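Local coordinates for protein possible translation initiation inhibitor (PDB 3LME) that is of unconfirmed function, is named a possible translation initiation inhibitor, and belongs to the YjgF-like clan of small proteins, here a three-chain assembly, at residues R54-M59 and N91-D96. The protein carries 1 engineered substitution. Sequence-based numbering, arbitrary orientation.
Sequences RMFDNM and NKVQKD
The ring of Phe56, on helix 48-64, reaches across to Val93 and Gln94 of helix 83-98; between these segments the contact is made by one ring and two side chains. Val93 CG1 approaches the ring obliquely and lies 3.7 Å from Phe56 CD2. This methyl stands anti to the backbone N of Val93 (chi1 169°), which carries it forward to the ring from a CB already directed at the other helix. At the far end of the ring, Phe56 CZ lies 3.9 Å from Gln94 CG, so the contact with Gln94 is made by its aliphatic part. The two side chains cross at about a right angle, yet the amide plane is only 18° from that of the ring. The nearest CA atoms, of Phe56 and Val93, are 8.3 Å apart, and the gap is crossed by side chains alone, in a small patch.

No hydrogen bond or salt bridge links the two segments themselves. Beyond its methylenes Gln94 turns polar, and its OE1 accepts a hydrogen bond from Arg106, which also binds OD1 of Asn91; Thr18 of the second subunit adds a weak bond to the same OE1. One turn of helix is spanned by a salt bridge from Lys92 NZ to Asp96 OD2, 2.9 Å long, on the syn side, 26° out of the carboxylate plane. Lys92 also pairs with Glu49 of helix 48-64, a salt bridge that does cross between the helices.

In the fold, Val93 also touches Ile52 and Arg53 of helix 48-64. Phe56 packs on Ile122 of strand 120-127, while Gln94 reaches Leu76 of strand 73-80, tying this buried contact to the sheet.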
ATOM      1  N   ARG A  54       4.861  -9.949  17.921  1.00 41.92           N
ATOM      2  CA  ARG A  54       5.929  -8.986  18.040  1.00 41.89           C
ATOM      3  C   ARG A  54       5.976  -7.997  16.887  1.00 41.41           C
ATOM      4  O   ARG A  54       6.365  -6.840  17.074  1.00 41.77           O
ATOM      5  CB  ARG A  54       7.269  -9.697  18.173  1.00 42.39           C
ATOM      6  CG  ARG A  54       8.436  -8.794  18.556  1.00 44.41           C
ATOM      7  CD  ARG A  54       8.186  -8.261  19.920  1.00 50.01           C
ATOM      8  NE  ARG A  54       9.447  -7.913  20.552  1.00 54.83           N
ATOM      9  CZ  ARG A  54      10.084  -8.665  21.443  1.00 54.76           C
ATOM     10  NH1 ARG A  54       9.591  -9.837  21.820  1.00 52.37           N
ATOM     11  NH2 ARG A  54      11.236  -8.230  21.947  1.00 58.37           N
ATOM     12  N   MET A  55       5.612  -8.452  15.691  1.00 41.11           N
ATOM     13  CA  MET A  55       5.473  -7.569  14.533  1.00 40.09           C
ATOM     14  C   MET A  55       4.386  -6.530  14.822  1.00 40.55           C
ATOM     15  O   MET A  55       4.608  -5.323  14.645  1.00 40.02           O
ATOM     16  CB  MET A  55       5.141  -8.383  13.293  1.00 39.56           C
ATOM     17  CG  MET A  55       4.835  -7.582  12.019  1.00 37.05           C
ATOM     18  SD  MET A  55       4.399  -8.712  10.681  1.00 31.06           S
ATOM     19  CE  MET A  55       2.747  -9.222  11.212  1.00 29.07           C
ATOM     20  N   PHE A  56       3.237  -6.991  15.324  1.00 41.17           N
ATOM     21  CA  PHE A  56       2.174  -6.059  15.702  1.00 41.80           C
ATOM     22  C   PHE A  56       2.570  -5.078  16.820  1.00 42.82           C
ATOM     23  O   PHE A  56       2.330  -3.864  16.695  1.00 43.19           O
ATOM     24  CB  PHE A  56       0.919  -6.808  16.065  1.00 41.32           C
ATOM     25  CG  PHE A  56       0.106  -7.207  14.892  1.00 40.56           C
ATOM     26  CD1 PHE A  56      -0.739  -6.309  14.291  1.00 40.40           C
ATOM     27  CD2 PHE A  56       0.181  -8.495  14.388  1.00 42.23           C
ATOM     28  CE1 PHE A  56      -1.514  -6.689  13.209  1.00 42.48           C
ATOM     29  CE2 PHE A  56      -0.592  -8.896  13.272  1.00 42.38           C
ATOM     30  CZ  PHE A  56      -1.428  -8.001  12.689  1.00 42.03           C
ATOM     31  N   ASP A  57       3.193  -5.595  17.888  1.00 43.21           N
ATOM     32  CA  ASP A  57       3.673  -4.750  18.971  1.00 43.73           C
ATOM     33  C   ASP A  57       4.696  -3.707  18.457  1.00 43.96           C
ATOM     34  O   ASP A  57       4.603  -2.519  18.809  1.00 44.87           O
ATOM     35  CB  ASP A  57       4.287  -5.587  20.092  1.00 44.17           C
ATOM     36  CG  ASP A  57       3.256  -6.447  20.871  1.00 47.26           C
ATOM     37  OD1 ASP A  57       2.015  -6.231  20.805  1.00 49.35           O
ATOM     38  OD2 ASP A  57       3.721  -7.356  21.596  1.00 49.82           O
ATOM     39  N   ASN A  58       5.666  -4.111  17.636  1.00 42.87           N
ATOM     40  CA  ASN A  58       6.580  -3.120  17.118  1.00 42.50           C
ATOM     41  C   ASN A  58       5.842  -2.004  16.382  1.00 42.36           C
ATOM     42  O   ASN A  58       6.163  -0.827  16.569  1.00 42.78           O
ATOM     43  CB  ASN A  58       7.600  -3.728  16.169  1.00 43.32           C
ATOM     44  CG  ASN A  58       8.680  -4.499  16.869  1.00 43.55           C
ATOM     45  OD1 ASN A  58       9.316  -5.353  16.276  1.00 46.24           O
ATOM     46  ND2 ASN A  58       8.907  -4.199  18.117  1.00 48.18           N
ATOM     47  N   MET A  59       4.883  -2.380  15.525  1.00 41.73           N
ATOM     48  CA  MET A  59       4.136  -1.428  14.687  1.00 40.43           C
ATOM     49  C   MET A  59       3.397  -0.491  15.642  1.00 41.31           C
ATOM     50  O   MET A  59       3.493   0.747  15.493  1.00 41.51           O
ATOM     51  CB  MET A  59       3.167  -2.147  13.703  1.00 39.38           C
ATOM     52  CG  MET A  59       2.309  -1.230  12.792  1.00 35.57           C
ATOM     53  SD  MET A  59       0.850  -1.919  11.936  1.00 28.65           S
ATOM     54  CE  MET A  59      -0.155  -2.553  13.280  1.00 28.14           C
ATOM     55  N   ASN A  91      -4.945 -13.825  12.283  1.00 44.09           N
ATOM     56  CA  ASN A  91      -6.265 -13.780  12.873  1.00 44.65           C
ATOM     57  C   ASN A  91      -6.189 -13.887  14.397  1.00 45.27           C
ATOM     58  O   ASN A  91      -6.657 -12.987  15.116  1.00 45.81           O
ATOM     59  CB  ASN A  91      -7.173 -14.846  12.264  1.00 44.03           C
ATOM     60  CG  ASN A  91      -7.507 -14.558  10.813  1.00 45.39           C
ATOM     61  OD1 ASN A  91      -7.329 -13.444  10.301  1.00 45.00           O
ATOM     62  ND2 ASN A  91      -7.993 -15.570  10.136  1.00 48.88           N
ATOM     63  N   LYS A  92      -5.554 -14.952  14.881  1.00 45.21           N
ATOM     64  CA  LYS A  92      -5.448 -15.204  16.300  1.00 45.71           C
ATOM     65  C   LYS A  92      -4.785 -14.005  17.027  1.00 45.93           C
ATOM     66  O   LYS A  92      -5.264 -13.536  18.072  1.00 45.94           O
ATOM     67  CB  LYS A  92      -4.683 -16.513  16.489  1.00 45.89           C
ATOM     68  CG  LYS A  92      -4.062 -16.734  17.814  1.00 48.15           C
ATOM     69  CD  LYS A  92      -4.897 -17.656  18.702  1.00 53.61           C
ATOM     70  CE  LYS A  92      -4.781 -17.218  20.197  1.00 56.35           C
ATOM     71  NZ  LYS A  92      -3.535 -16.407  20.555  1.00 54.85           N
ATOM     72  N   VAL A  93      -3.705 -13.479  16.466  1.00 45.47           N
ATOM     73  CA  VAL A  93      -3.032 -12.371  17.123  1.00 45.24           C
ATOM     74  C   VAL A  93      -3.893 -11.115  17.167  1.00 45.59           C
ATOM     75  O   VAL A  93      -3.877 -10.374  18.164  1.00 45.35           O
ATOM     76  CB  VAL A  93      -1.675 -12.090  16.511  1.00 45.15           C
ATOM     77  CG1 VAL A  93      -1.138 -10.773  17.032  1.00 45.55           C
ATOM     78  CG2 VAL A  93      -0.696 -13.264  16.847  1.00 44.80           C
ATOM     79  N   GLN A  94      -4.652 -10.884  16.093  1.00 45.56           N
ATOM     80  CA  GLN A  94      -5.552  -9.752  16.063  1.00 45.36           C
ATOM     81  C   GLN A  94      -6.717  -9.933  17.051  1.00 45.65           C
ATOM     82  O   GLN A  94      -7.131  -8.969  17.672  1.00 45.43           O
ATOM     83  CB  GLN A  94      -6.029  -9.451  14.650  1.00 45.31           C
ATOM     84  CG  GLN A  94      -5.052  -8.672  13.813  1.00 44.76           C
ATOM     85  CD  GLN A  94      -5.692  -8.109  12.562  1.00 45.54           C
ATOM     86  OE1 GLN A  94      -5.908  -8.818  11.576  1.00 47.39           O
ATOM     87  NE2 GLN A  94      -6.002  -6.825  12.591  1.00 45.61           N
ATOM     88  N   LYS A  95      -7.233 -11.150  17.227  1.00 46.22           N
ATOM     89  CA  LYS A  95      -8.225 -11.373  18.298  1.00 47.07           C
ATOM     90  C   LYS A  95      -7.643 -11.006  19.664  1.00 47.07           C
ATOM     91  O   LYS A  95      -8.340 -10.479  20.531  1.00 46.65           O
ATOM     92  CB  LYS A  95      -8.744 -12.810  18.327  1.00 47.21           C
ATOM     93  CG  LYS A  95     -10.023 -13.010  17.509  1.00 49.75           C
ATOM     94  CD  LYS A  95     -10.426 -14.472  17.468  1.00 53.97           C
ATOM     95  CE  LYS A  95     -11.179 -14.797  16.169  1.00 57.47           C
ATOM     96  NZ  LYS A  95     -12.691 -14.645  16.275  1.00 60.55           N
ATOM     97  N   ASP A  96      -6.352 -11.269  19.844  1.00 47.13           N
ATOM     98  CA  ASP A  96      -5.714 -10.998  21.112  1.00 47.56           C
ATOM     99  C   ASP A  96      -5.633  -9.499  21.388  1.00 47.22           C
ATOM    100  O   ASP A  96      -5.724  -9.057  22.536  1.00 47.02           O
ATOM    101  CB  ASP A  96      -4.302 -11.571  21.128  1.00 48.06           C
ATOM    102  CG  ASP A  96      -4.251 -13.074  21.414  1.00 50.72           C
ATOM    103  OD1 ASP A  96      -5.280 -13.698  21.845  1.00 51.19           O
ATOM    104  OD2 ASP A  96      -3.124 -13.613  21.197  1.00 52.01           O
TER